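Local coordinates for protein alpha-11 giardin (Giardia intestinalis, PDB 2II2) that binds calcium as an unusual member of the annexin family and probably takes part in the parasite's attachment to the intestinal mucosa and its cytoskeletal remodelling, at residues A[82-87]-A[98-103]; A[107-112]-A[144-149]; A[251-256]-A[296-301]; A[134-139]-A[216-221]. One frame throughout, in Å; residues are numbered along the deposited sequence. Where two conformers were deposited one is given.

In the fold
From the N terminus, contact 1 comes first and joins helix 76-89 to helix 94-102, closing a short loop of ten residues. Contact 2 follows it, bringing helix 106-120 against the C-terminal end of helix 137-147. Contact 4 opens at residues 134-139, before contact 2 has closed, and ends on helix 216-230, so the two cross along the chain and share helix 137-147. Contact 3 lies wholly downstream, joining helix 249-263 to helix 298-306 near the C terminus. Contact 1 is the most central and touches both contact 2, through apolar packing, and contact 4, through the Asp99-Arg220 salt bridge; contacts 2 and 3 lie on opposite sides of the chain's centre.

Contact 1: A[82-87]-A[98-103]; sequences NVIKKA and HDVVLI
Val100 pushes both its methyl groups against helix 76-89, one on Ile84 and the other on Val83, in a purely apolar contact between successive helices of the all-helical annexin fold. The axes of the short segments 82-87 and 98-102 run at 135° to each other and approach to 9.8 Å, a separation bridged by side chains. CG1 of Val83 lies anti to the backbone N (chi1 167°), which aims it across the gap to within 3.6 Å of Val100 CG2, the two valines sliding past each other in opposite directions. Ile84 starts out pointing along the interface, but its chain bends at chi2 (-64°) and brings CD1 back over the isopropyl group of Val100. The same methyl grazes Val101. All four residues are buried. Leu112 of helix 106-120 and Leu262 of helix 249-263 also pack on Val100, so this valine stands where four helices meet. One residue before it, Asp99 turns to the side and forms salt bridges to Arg220 and Arg258. Ile84 CD1 ends 3.7 Å from Val100 CB and 3.8 Å from Val100 CG1.

Contact 2: A[107-112]-A[144-149]; sequences DERLKL and LAIREN
Arg109 makes all three hydrogen bonds across this contact, reaching from helix 106-120 to the C-terminal end of helix 137-147. Two backbone carbonyls share one nitrogen: Arg109 NH1 gives a bond of 2.8 Å to Glu148 O, nearly straight at 163°, and another of 2.9 Å to Ala145 O. Both oxygens lie at the edge of the guanidinium, close to its plane, although NH1 itself stands above the carbonyl plane of Glu148. The third bond runs from Arg109 NH2 to Asn149 OD1 at 2.7 Å, and is more bent at the hydrogen. It meets the amide oxygen almost end-on to its C=O bond, with the amide and guanidinium planes turned 59° apart. With three acceptors around two nitrogens, the group is fixed in its rotation.

The bonded carbonyls mark the end of a helix: in this annexin fold helix 137-147 stops here, Glu148 being the first residue to leave helical backbone angles. The arginine's positive charge would also suit the negative end of the helix dipole.

Apolar contact is slighter. The chain of Arg109 is extended as far as CG and CD and then bends at chi3 (76°), which lays Arg109 CD beside the helix, 3.7 Å from Ile146 CA, and turns the N-H edge of the guanidinium to the chain beyond it. The Ile146 side chain leads away toward Leu125 and Phe128 of helix 124-131.

As for the other charges, the Glu148 carboxylate forms a salt bridge to Arg180, while its backbone O serves Arg109.

Contact 3: A[251-256]-A[296-301]; sequences MAYEQA and VNFRDA
Helix 249-263 and the start of helix 298-306 come nearest at Tyr253 and Phe298, whose CA atoms are 7.9 Å apart, leaving the space between the backbones to be filled by aromatic rings. Phe298 carries most of the contact. Its CG is anti to the backbone N (chi1 174°), which sends the ring straight across to helix 249-263, where it reaches two residues separated by nearly one turn. Along one side of the ring, Phe298 CD2 lies 3.7 Å from Tyr253 CD2. At the far end, Phe298 CZ comes equally near to Ala256 CB, at 3.7 Å, and CE2 is only slightly farther from that methyl. The small alanine lets the phenyl group approach the helix backbone, with Phe298 CZ 3.8 Å from Ala256 C.

The two rings are neither stacked nor at right angles: their centroids are 5.6 Å apart and their planes meet at 57°. Tyr253 leaves its helix alongside the interface, and it is the CD2-CE2 side of its ring that turns to the phenylalanine.

Both segments belong to the C-terminal annexin domain, in which this packing joins the last helix to helix 249-263. Phe288, from the loop after helix 280-287, sets its ring edge-to-face with both Tyr253 and Phe298, completing a three-ring cluster. Val68 of helix 64-73 packs on Phe298, linking the cluster to the region of Glu66, which binds calcium in another crystal structure of the protein; none is bound here. The side chains of Glu66 and Phe298 are about 9 Å apart.

The phenol oxygen of Tyr253 is hydrogen-bonded to Ser290 N.

Contact 4: A[134-139]-A[216-221]; sequences LTSAAS and KENARG
Asn218 has the most surface buried here, and its amide oxygen does nearly all the touching. Asn218 OD1 accepts from Ala138 N at 2.8 Å, a somewhat bent bond of 145° at the hydrogen, with the donor tilted 28° from the carbonyl plane. The side chain reaches this point because CG lies anti to its own carbonyl carbon (chi1 -80°), turning the amide from the flank of helix 216-230 toward the other segment. Asn218 was modelled in two conformers, so the bond holds for one of them and is less certain for the other.

Ala138 is the second contributor. Its methyl sits beside the same oxygen, Ala138 CB being 3.1 Å from Asn218 OD1, and Ala138 CA lies only 4.9 Å from Asn218 CA, so the two backbones are close. N-H groups in the first turn of a helix lack a helical i-4 carbonyl partner, and Asn218 of another helix supplies an acceptor to one of them.

Ala137 adds its methyl, with Ala137 CB 3.9 Å from Asn218 OD1. Just before it, Ser136 is the N-cap of helix 137-147: Ser136 OG, at chi1 58°, accepts from Ser139 N at 3.0 Å, while its CB also borders the amide oxygen. Ser139 OG in turn donates to Ser136 O and receives Thr135 N, tying the chain down ahead of the helix.

This all-helical annexin fold thus brings two helix beginnings together. Tyr213 packs on both Ala137 and Asn218, and helix 94-102 packs nearby, with Phe94 against Ala138 and His98 bonded to Ala138 O.

Contact 1: A[82-87]-A[98-103]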
loop_
_atom_site.group_PDB
_atom_site.type_symbol
_atom_site.label_atom_id
_atom_site.label_comp_id
_atom_site.label_asym_id
_atom_site.label_seq_id
_atom_site.Cartn_x
_atom_site.Cartn_y
_atom_site.Cartn_z
ATOM N N ASN A 82 10.128 -6.989 1.098
ATOM C CA ASN A 82 9.477 -8.227 1.546
ATOM C C ASN A 82 8.103 -8.419 0.909
ATOM O O ASN A 82 7.748 -9.518 0.492
ATOM C CB ASN A 82 9.435 -8.310 3.075
ATOM C CG ASN A 82 10.828 -8.353 3.667
ATOM O OD1 ASN A 82 11.793 -8.683 2.977
ATOM N ND2 ASN A 82 10.943 -7.986 4.920
ATOM N N VAL A 83 7.341 -7.347 0.802
ATOM C CA VAL A 83 6.014 -7.402 0.198
ATOM C C VAL A 83 6.123 -7.817 -1.276
ATOM O O VAL A 83 5.345 -8.652 -1.739
ATOM C CB VAL A 83 5.301 -6.033 0.333
ATOM C CG1 VAL A 83 4.060 -5.977 -0.566
ATOM C CG2 VAL A 83 4.921 -5.770 1.795
ATOM N N ILE A 84 7.051 -7.228 -2.041
ATOM C CA ILE A 84 7.201 -7.612 -3.463
ATOM C C ILE A 84 7.568 -9.073 -3.592
ATOM O O ILE A 84 6.984 -9.799 -4.398
ATOM C CB ILE A 84 8.267 -6.772 -4.218
ATOM C CG1 ILE A 84 7.835 -5.311 -4.289
ATOM C CG2 ILE A 84 8.515 -7.324 -5.636
ATOM C CD1 ILE A 84 6.573 -5.077 -5.078
ATOM N N LYS A 85 8.552 -9.518 -2.813
ATOM C CA LYS A 85 8.939 -10.931 -2.900
ATOM C C LYS A 85 7.763 -11.880 -2.610
ATOM O O LYS A 85 7.557 -12.847 -3.340
ATOM C CB LYS A 85 10.149 -11.230 -2.011
ATOM C CG LYS A 85 11.480 -10.717 -2.579
ATOM C CD LYS A 85 11.772 -11.254 -3.989
ATOM C CE LYS A 85 12.234 -12.708 -3.954
ATOM N NZ LYS A 85 12.799 -13.140 -5.271
ATOM N N LYS A 86 6.991 -11.604 -1.561
ATOM C CA LYS A 86 5.849 -12.438 -1.237
ATOM C C LYS A 86 4.813 -12.396 -2.358
ATOM O O LYS A 86 4.206 -13.420 -2.716
ATOM C CB LYS A 86 5.217 -11.995 0.082
ATOM C CG LYS A 86 4.036 -12.824 0.471
ATOM C CD LYS A 86 3.329 -12.299 1.706
ATOM C CE LYS A 86 2.212 -13.275 2.087
ATOM N NZ LYS A 86 1.288 -12.760 3.122
ATOM N N ALA A 87 4.604 -11.204 -2.893
ATOM C CA ALA A 87 3.605 -11.023 -3.928
ATOM C C ALA A 87 3.924 -11.806 -5.191
ATOM O O ALA A 87 3.021 -12.163 -5.936
ATOM C CB ALA A 87 3.492 -9.544 -4.267
ATOM N N HIS A 98 1.229 -3.303 -6.640
ATOM C CA HIS A 98 0.744 -1.965 -6.894
ATOM C C HIS A 98 0.906 -1.061 -5.688
ATOM O O HIS A 98 1.342 0.089 -5.799
ATOM C CB HIS A 98 -0.728 -1.997 -7.306
ATOM C CG HIS A 98 -0.952 -2.519 -8.680
ATOM N ND1 HIS A 98 -2.201 -2.892 -9.117
ATOM C CD2 HIS A 98 -0.099 -2.753 -9.706
ATOM C CE1 HIS A 98 -2.106 -3.334 -10.357
ATOM N NE2 HIS A 98 -0.844 -3.234 -10.748
ATOM N N ASP A 99 0.534 -1.567 -4.514
ATOM C CA ASP A 99 0.674 -0.752 -3.296
ATOM C C ASP A 99 2.118 -0.234 -3.172
ATOM O O ASP A 99 2.389 0.938 -2.846
ATOM C CB ASP A 99 0.321 -1.558 -2.035
ATOM C CG ASP A 99 -1.155 -1.884 -1.920
ATOM O OD1 ASP A 99 -1.957 -1.325 -2.682
ATOM O OD2 ASP A 99 -1.547 -2.713 -1.062
ATOM N N VAL A 100 3.065 -1.126 -3.413
ATOM C CA VAL A 100 4.463 -0.798 -3.286
ATOM C C VAL A 100 4.982 0.163 -4.341
ATOM O O VAL A 100 5.694 1.093 -3.986
ATOM C CB VAL A 100 5.338 -2.063 -3.248
ATOM C CG1 VAL A 100 6.820 -1.723 -3.383
ATOM C CG2 VAL A 100 5.069 -2.822 -1.958
ATOM N N VAL A 101 4.685 -0.096 -5.620
ATOM C CA VAL A 101 5.306 0.682 -6.682
ATOM C C VAL A 101 4.504 1.891 -7.113
ATOM O O VAL A 101 5.088 2.824 -7.680
ATOM C CB VAL A 101 5.707 -0.177 -7.932
ATOM C CG1 VAL A 101 6.599 -1.368 -7.488
ATOM C CG2 VAL A 101 4.513 -0.652 -8.747
ATOM N N LEU A 102 3.193 1.889 -6.877
ATOM C CA LEU A 102 2.373 3.033 -7.259
ATOM C C LEU A 102 2.383 4.128 -6.198
ATOM O O LEU A 102 2.269 5.303 -6.521
ATOM C CB LEU A 102 0.938 2.602 -7.583
ATOM C CG LEU A 102 0.770 1.587 -8.733
ATOM C CD1 LEU A 102 -0.674 1.350 -8.975
ATOM C CD2 LEU A 102 1.440 2.050 -10.028
ATOM N N ILE A 103 2.514 3.756 -4.941
ATOM C CA ILE A 103 2.495 4.730 -3.864
ATOM C C ILE A 103 3.932 4.990 -3.433
ATOM O O ILE A 103 4.401 4.519 -2.386
ATOM C CB ILE A 103 1.581 4.287 -2.699
ATOM C CG1 ILE A 103 0.199 3.879 -3.258
ATOM C CG2 ILE A 103 1.422 5.419 -1.708
ATOM C CD1 ILE A 103 -0.752 3.412 -2.191
#

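Contact 2: A[107-112]-A[144-149]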
loop_
_atom_site.group_PDB
_atom_site.type_symbol
_atom_site.label_atom_id
_atom_site.label_comp_id
_atom_site.label_asym_id
_atom_site.label_seq_id
_atom_site.Cartn_x
_atom_site.Cartn_y
_atom_site.Cartn_z
ATOM N N ASP A 107 12.319 8.910 -5.410
ATOM C CA ASP A 107 13.390 8.486 -4.502
ATOM C C ASP A 107 13.052 7.172 -3.807
ATOM O O ASP A 107 13.934 6.346 -3.597
ATOM C CB ASP A 107 13.752 9.543 -3.463
ATOM C CG ASP A 107 15.062 9.215 -2.754
ATOM O OD1 ASP A 107 16.095 9.098 -3.451
ATOM O OD2 ASP A 107 15.043 9.020 -1.517
ATOM N N GLU A 108 11.778 6.971 -3.430
ATOM C CA GLU A 108 11.378 5.711 -2.810
ATOM C C GLU A 108 11.531 4.587 -3.815
ATOM O O GLU A 108 11.920 3.484 -3.470
ATOM C CB GLU A 108 9.944 5.762 -2.290
ATOM C CG GLU A 108 9.819 6.573 -1.002
ATOM C CD GLU A 108 8.381 6.892 -0.602
ATOM O OE1 GLU A 108 7.483 6.936 -1.461
ATOM O OE2 GLU A 108 8.156 7.168 0.594
ATOM N N ARG A 109 11.215 4.880 -5.073
ATOM C CA ARG A 109 11.381 3.908 -6.141
ATOM C C ARG A 109 12.852 3.518 -6.308
ATOM O O ARG A 109 13.169 2.349 -6.452
ATOM C CB ARG A 109 10.819 4.485 -7.447
ATOM C CG ARG A 109 11.193 3.758 -8.720
ATOM C CD ARG A 109 10.491 4.328 -9.933
ATOM N NE ARG A 109 11.072 5.598 -10.367
ATOM C CZ ARG A 109 10.650 6.282 -11.427
ATOM N NH1 ARG A 109 9.640 5.809 -12.177
ATOM N NH2 ARG A 109 11.250 7.434 -11.744
ATOM N N LEU A 110 13.735 4.509 -6.328
ATOM C CA LEU A 110 15.164 4.243 -6.434
ATOM C C LEU A 110 15.704 3.437 -5.242
ATOM O O LEU A 110 16.439 2.456 -5.418
ATOM C CB LEU A 110 15.922 5.562 -6.577
ATOM C CG LEU A 110 17.444 5.418 -6.633
ATOM C CD1 LEU A 110 17.917 4.632 -7.851
ATOM C CD2 LEU A 110 18.080 6.777 -6.538
ATOM N N LYS A 111 15.306 3.818 -4.037
ATOM C CA LYS A 111 15.756 3.097 -2.856
ATOM C C LYS A 111 15.223 1.664 -2.849
ATOM O O LYS A 111 15.927 0.749 -2.436
ATOM C CB LYS A 111 15.339 3.839 -1.592
ATOM C CG LYS A 111 16.115 5.120 -1.383
ATOM C CD LYS A 111 15.746 5.791 -0.092
ATOM C CE LYS A 111 16.901 6.641 0.418
ATOM N NZ LYS A 111 17.364 7.609 -0.614
ATOM N N LEU A 112 13.979 1.458 -3.282
ATOM C CA LEU A 112 13.441 0.107 -3.385
ATOM C C LEU A 112 14.262 -0.698 -4.383
ATOM O O LEU A 112 14.637 -1.819 -4.103
ATOM C CB LEU A 112 11.965 0.123 -3.810
ATOM C CG LEU A 112 11.354 -1.230 -4.183
ATOM C CD1 LEU A 112 11.297 -2.165 -2.959
ATOM C CD2 LEU A 112 9.965 -1.070 -4.778
ATOM N N LEU A 144 5.512 0.241 -15.944
ATOM C CA LEU A 144 5.665 1.670 -16.219
ATOM C C LEU A 144 5.912 2.477 -14.948
ATOM O O LEU A 144 6.632 3.473 -14.978
ATOM C CB LEU A 144 4.509 2.254 -17.044
ATOM C CG LEU A 144 4.341 1.644 -18.440
ATOM C CD1 LEU A 144 3.206 2.344 -19.191
ATOM C CD2 LEU A 144 5.626 1.640 -19.258
ATOM N N ALA A 145 5.365 2.029 -13.820
ATOM C CA ALA A 145 5.620 2.707 -12.553
ATOM C C ALA A 145 7.112 2.816 -12.258
ATOM O O ALA A 145 7.578 3.825 -11.727
ATOM C CB ALA A 145 4.926 1.979 -11.390
ATOM N N ILE A 146 7.859 1.768 -12.570
ATOM C CA ILE A 146 9.273 1.784 -12.261
ATOM C C ILE A 146 10.150 2.317 -13.405
ATOM O O ILE A 146 11.274 2.728 -13.167
ATOM C CB ILE A 146 9.764 0.449 -11.627
ATOM C CG1 ILE A 146 9.698 -0.702 -12.627
ATOM C CG2 ILE A 146 9.001 0.144 -10.279
ATOM C CD1 ILE A 146 10.454 -1.970 -12.133
ATOM N N ARG A 147 9.627 2.353 -14.633
ATOM C CA ARG A 147 10.390 2.810 -15.801
ATOM C C ARG A 147 10.229 4.284 -16.112
ATOM O O ARG A 147 11.176 4.905 -16.587
ATOM C CB ARG A 147 9.983 2.009 -17.031
ATOM C CG ARG A 147 10.565 0.611 -17.103
ATOM C CD ARG A 147 9.903 -0.231 -18.183
ATOM N NE ARG A 147 9.575 0.502 -19.409
ATOM C CZ ARG A 147 8.665 0.108 -20.304
ATOM N NH1 ARG A 147 7.971 -1.023 -20.128
ATOM N NH2 ARG A 147 8.434 0.849 -21.382
ATOM N N GLU A 148 9.033 4.833 -15.893
ATOM C CA GLU A 148 8.693 6.129 -16.468
ATOM C C GLU A 148 8.674 7.248 -15.452
ATOM O O GLU A 148 8.256 7.059 -14.305
ATOM C CB GLU A 148 7.317 6.052 -17.132
ATOM C CG GLU A 148 7.252 5.118 -18.329
ATOM C CD GLU A 148 7.893 5.726 -19.556
ATOM O OE1 GLU A 148 8.096 6.958 -19.565
ATOM O OE2 GLU A 148 8.175 4.976 -20.512
ATOM N N ASN A 149 9.045 8.433 -15.932
ATOM C CA ASN A 149 9.050 9.637 -15.130
ATOM C C ASN A 149 7.870 10.521 -15.497
ATOM O O ASN A 149 7.203 10.303 -16.526
ATOM C CB ASN A 149 10.356 10.416 -15.320
ATOM C CG ASN A 149 11.584 9.594 -15.003
ATOM O OD1 ASN A 149 11.578 8.778 -14.091
ATOM N ND2 ASN A 149 12.661 9.825 -15.758
#

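Contact 3: A[251-256]-A[296-301]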
loop_
_atom_site.group_PDB
_atom_site.type_symbol
_atom_site.label_atom_id
_atom_site.label_comp_id
_atom_site.label_asym_id
_atom_site.label_seq_id
_atom_site.Cartn_x
_atom_site.Cartn_y
_atom_site.Cartn_z
ATOM N N MET A 251 -8.867 -11.690 2.841
ATOM C CA MET A 251 -8.302 -10.673 1.936
ATOM C C MET A 251 -8.386 -9.249 2.506
ATOM O O MET A 251 -7.428 -8.475 2.412
ATOM C CB MET A 251 -8.980 -10.728 0.569
ATOM C CG MET A 251 -8.758 -12.057 -0.133
ATOM S SD MET A 251 -9.601 -12.159 -1.731
ATOM C CE MET A 251 -8.718 -10.871 -2.654
ATOM N N ALA A 252 -9.539 -8.903 3.078
ATOM C CA ALA A 252 -9.707 -7.544 3.597
ATOM C C ALA A 252 -8.661 -7.263 4.688
ATOM O O ALA A 252 -8.048 -6.190 4.713
ATOM C CB ALA A 252 -11.078 -7.399 4.180
ATOM N N TYR A 253 -8.450 -8.219 5.589
ATOM C CA TYR A 253 -7.527 -8.004 6.680
ATOM C C TYR A 253 -6.081 -8.028 6.196
ATOM O O TYR A 253 -5.253 -7.226 6.663
ATOM C CB TYR A 253 -7.705 -9.063 7.776
ATOM C CG TYR A 253 -8.885 -8.858 8.692
ATOM C CD1 TYR A 253 -10.198 -9.040 8.217
ATOM C CD2 TYR A 253 -8.698 -8.552 10.050
ATOM C CE1 TYR A 253 -11.294 -8.882 9.058
ATOM C CE2 TYR A 253 -9.820 -8.402 10.913
ATOM C CZ TYR A 253 -11.094 -8.591 10.396
ATOM O OH TYR A 253 -12.179 -8.431 11.219
ATOM N N GLU A 254 -5.792 -8.916 5.244
ATOM C CA GLU A 254 -4.466 -8.947 4.636
ATOM C C GLU A 254 -4.098 -7.604 4.016
ATOM O O GLU A 254 -2.999 -7.072 4.232
ATOM C CB GLU A 254 -4.454 -10.036 3.572
ATOM C CG GLU A 254 -3.253 -10.161 2.737
ATOM C CD GLU A 254 -3.465 -11.114 1.570
ATOM O OE1 GLU A 254 -4.624 -11.307 1.106
ATOM O OE2 GLU A 254 -2.446 -11.657 1.096
ATOM N N GLN A 255 -5.001 -7.073 3.210
ATOM C CA GLN A 255 -4.774 -5.785 2.541
ATOM C C GLN A 255 -4.665 -4.653 3.558
ATOM O O GLN A 255 -3.729 -3.813 3.500
ATOM C CB GLN A 255 -5.905 -5.501 1.560
ATOM C CG GLN A 255 -5.941 -6.459 0.400
ATOM C CD GLN A 255 -7.232 -6.358 -0.365
ATOM O OE1 GLN A 255 -7.839 -5.279 -0.444
ATOM N NE2 GLN A 255 -7.603 -7.440 -1.024
ATOM N N ALA A 256 -5.575 -4.618 4.533
ATOM C CA ALA A 256 -5.545 -3.552 5.514
ATOM C C ALA A 256 -4.246 -3.591 6.333
ATOM O O ALA A 256 -3.697 -2.553 6.683
ATOM C CB ALA A 256 -6.758 -3.623 6.399
ATOM N N VAL A 296 -8.384 -11.131 15.804
ATOM C CA VAL A 296 -9.135 -10.467 16.871
ATOM C C VAL A 296 -8.507 -9.147 17.343
ATOM O O VAL A 296 -9.242 -8.200 17.676
ATOM C CB VAL A 296 -9.414 -11.412 18.048
ATOM C CG1 VAL A 296 -8.137 -11.807 18.737
ATOM C CG2 VAL A 296 -10.375 -10.756 19.035
ATOM N N ASN A 297 -7.172 -9.080 17.368
ATOM C CA ASN A 297 -6.492 -7.868 17.811
ATOM C C ASN A 297 -6.044 -6.936 16.701
ATOM O O ASN A 297 -5.407 -5.909 16.962
ATOM C CB ASN A 297 -5.327 -8.211 18.739
ATOM C CG ASN A 297 -5.822 -8.853 20.016
ATOM O OD1 ASN A 297 -6.592 -8.244 20.757
ATOM N ND2 ASN A 297 -5.388 -10.062 20.285
ATOM N N PHE A 298 -6.368 -7.282 15.454
ATOM C CA PHE A 298 -5.971 -6.458 14.317
ATOM C C PHE A 298 -6.562 -5.059 14.402
ATOM O O PHE A 298 -5.858 -4.076 14.148
ATOM C CB PHE A 298 -6.368 -7.096 12.969
ATOM C CG PHE A 298 -6.073 -6.176 11.822
ATOM C CD1 PHE A 298 -4.744 -5.923 11.439
ATOM C CD2 PHE A 298 -7.079 -5.452 11.210
ATOM C CE1 PHE A 298 -4.451 -5.023 10.451
ATOM C CE2 PHE A 298 -6.785 -4.526 10.205
ATOM C CZ PHE A 298 -5.468 -4.311 9.850
ATOM N N ARG A 299 -7.858 -4.951 14.724
ATOM C CA ARG A 299 -8.499 -3.629 14.790
ATOM C C ARG A 299 -7.729 -2.663 15.688
ATOM O O ARG A 299 -7.484 -1.506 15.318
ATOM C CB ARG A 299 -9.947 -3.797 15.258
ATOM C CG ARG A 299 -10.746 -2.528 15.521
ATOM C CD ARG A 299 -12.114 -2.894 16.109
ATOM N NE ARG A 299 -12.006 -3.353 17.491
ATOM C CZ ARG A 299 -12.107 -4.618 17.880
ATOM N NH1 ARG A 299 -12.353 -5.587 16.999
ATOM N NH2 ARG A 299 -11.989 -4.932 19.171
ATOM N N ASP A 300 -7.368 -3.128 16.877
ATOM C CA ASP A 300 -6.654 -2.285 17.806
ATOM C C ASP A 300 -5.249 -1.930 17.331
ATOM O O ASP A 300 -4.804 -0.790 17.495
ATOM C CB ASP A 300 -6.614 -2.946 19.180
ATOM C CG ASP A 300 -7.969 -2.917 19.872
ATOM O OD1 ASP A 300 -8.762 -1.976 19.643
ATOM O OD2 ASP A 300 -8.257 -3.852 20.640
ATOM N N ALA A 301 -4.574 -2.882 16.702
ATOM C CA ALA A 301 -3.281 -2.583 16.104
ATOM C C ALA A 301 -3.413 -1.522 15.019
ATOM O O ALA A 301 -2.578 -0.619 14.928
ATOM C CB ALA A 301 -2.659 -3.843 15.529
#

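Contact 4: A[134-139]-A[216-221]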
loop_
_atom_site.group_PDB
_atom_site.type_symbol
_atom_site.label_atom_id
_atom_site.label_comp_id
_atom_site.label_asym_id
_atom_site.label_seq_id
_atom_site.Cartn_x
_atom_site.Cartn_y
_atom_site.Cartn_z
ATOM N N LEU A 134 3.268 -8.521 -20.222
ATOM C CA LEU A 134 2.540 -7.276 -20.487
ATOM C C LEU A 134 1.255 -7.511 -21.229
ATOM O O LEU A 134 1.249 -7.676 -22.457
ATOM C CB LEU A 134 3.407 -6.263 -21.226
ATOM C CG LEU A 134 4.455 -5.593 -20.337
ATOM C CD1 LEU A 134 5.475 -4.790 -21.154
ATOM C CD2 LEU A 134 3.813 -4.692 -19.280
ATOM N N THR A 135 0.158 -7.559 -20.486
ATOM C CA THR A 135 -1.138 -7.854 -21.076
ATOM C C THR A 135 -2.141 -6.815 -20.541
ATOM O O THR A 135 -2.637 -5.937 -21.258
ATOM C CB THR A 135 -1.562 -9.317 -20.760
ATOM O OG1 THR A 135 -1.532 -9.541 -19.338
ATOM C CG2 THR A 135 -0.614 -10.337 -21.453
ATOM N N SER A 136 -2.338 -6.846 -19.241
ATOM C CA SER A 136 -3.399 -6.113 -18.601
ATOM C C SER A 136 -2.963 -4.722 -18.165
ATOM O O SER A 136 -1.759 -4.443 -18.084
ATOM C CB SER A 136 -3.780 -6.888 -17.356
ATOM O OG SER A 136 -2.650 -7.039 -16.522
ATOM N N ALA A 137 -3.938 -3.880 -17.811
ATOM C CA ALA A 137 -3.606 -2.616 -17.147
ATOM C C ALA A 137 -2.748 -2.882 -15.914
ATOM O O ALA A 137 -1.782 -2.169 -15.675
ATOM C CB ALA A 137 -4.880 -1.879 -16.772
ATOM N N ALA A 138 -3.100 -3.924 -15.153
ATOM C CA ALA A 138 -2.341 -4.242 -13.939
ATOM C C ALA A 138 -0.864 -4.484 -14.219
ATOM O O ALA A 138 0.001 -3.990 -13.496
ATOM C CB ALA A 138 -2.931 -5.441 -13.236
ATOM N N SER A 139 -0.593 -5.223 -15.290
ATOM C CA SER A 139 0.795 -5.485 -15.674
ATOM C C SER A 139 1.540 -4.248 -16.155
ATOM O O SER A 139 2.693 -4.016 -15.750
ATOM C CB SER A 139 0.880 -6.607 -16.693
ATOM O OG SER A 139 0.240 -6.287 -17.923
ATOM N N LYS A 216 -10.980 -6.791 -10.661
ATOM C CA LYS A 216 -10.839 -5.929 -9.511
ATOM C C LYS A 216 -9.413 -5.420 -9.307
ATOM O O LYS A 216 -9.213 -4.270 -8.901
ATOM C CB LYS A 216 -11.319 -6.671 -8.267
ATOM C CG LYS A 216 -12.814 -6.986 -8.240
ATOM C CD LYS A 216 -13.183 -7.721 -6.962
ATOM C CE LYS A 216 -14.702 -7.836 -6.759
ATOM N NZ LYS A 216 -15.320 -8.956 -7.523
ATOM N N GLU A 217 -8.420 -6.253 -9.603
ATOM C CA GLU A 217 -7.035 -5.865 -9.489
ATOM C C GLU A 217 -6.731 -4.759 -10.448
ATOM O O GLU A 217 -6.030 -3.807 -10.087
ATOM C CB GLU A 217 -6.099 -7.036 -9.784
ATOM C CG GLU A 217 -5.891 -7.925 -8.609
ATOM C CD GLU A 217 -4.817 -8.949 -8.837
ATOM O OE1 GLU A 217 -4.815 -9.584 -9.911
ATOM O OE2 GLU A 217 -3.977 -9.109 -7.931
ATOM N N ASN A 218 -7.215 -4.888 -11.687
ATOM C CA ASN A 218 -7.028 -3.854 -12.704
ATOM C C ASN A 218 -7.639 -2.526 -12.242
ATOM O O ASN A 218 -6.969 -1.490 -12.223
ATOM C CB ASN A 218 -7.667 -4.230 -14.058
ATOM C CG ASN A 218 -6.808 -5.193 -14.911
ATOM O OD1 ASN A 218 -5.582 -5.228 -14.816
ATOM N ND2 ASN A 218 -7.476 -5.959 -15.771
ATOM N N ALA A 219 -8.922 -2.559 -11.882
ATOM C CA ALA A 219 -9.637 -1.332 -11.505
ATOM C C ALA A 219 -8.964 -0.656 -10.321
ATOM O O ALA A 219 -8.754 0.547 -10.300
ATOM C CB ALA A 219 -11.103 -1.631 -11.187
ATOM N N ARG A 220 -8.644 -1.468 -9.319
ATOM C CA ARG A 220 -8.035 -0.947 -8.112
ATOM C C ARG A 220 -6.688 -0.297 -8.408
ATOM O O ARG A 220 -6.374 0.799 -7.905
ATOM C CB ARG A 220 -7.855 -2.074 -7.099
ATOM C CG ARG A 220 -7.149 -1.709 -5.799
ATOM C CD ARG A 220 -6.873 -2.975 -5.051
ATOM N NE ARG A 220 -6.223 -2.823 -3.751
ATOM C CZ ARG A 220 -4.913 -2.640 -3.588
ATOM N NH1 ARG A 220 -4.074 -2.582 -4.641
ATOM N NH2 ARG A 220 -4.402 -2.513 -2.372
ATOM N N GLY A 221 -5.873 -0.962 -9.224
ATOM C CA GLY A 221 -4.539 -0.415 -9.499
ATOM C C GLY A 221 -4.594 0.919 -10.254
ATOM O O GLY A 221 -3.844 1.864 -9.961
#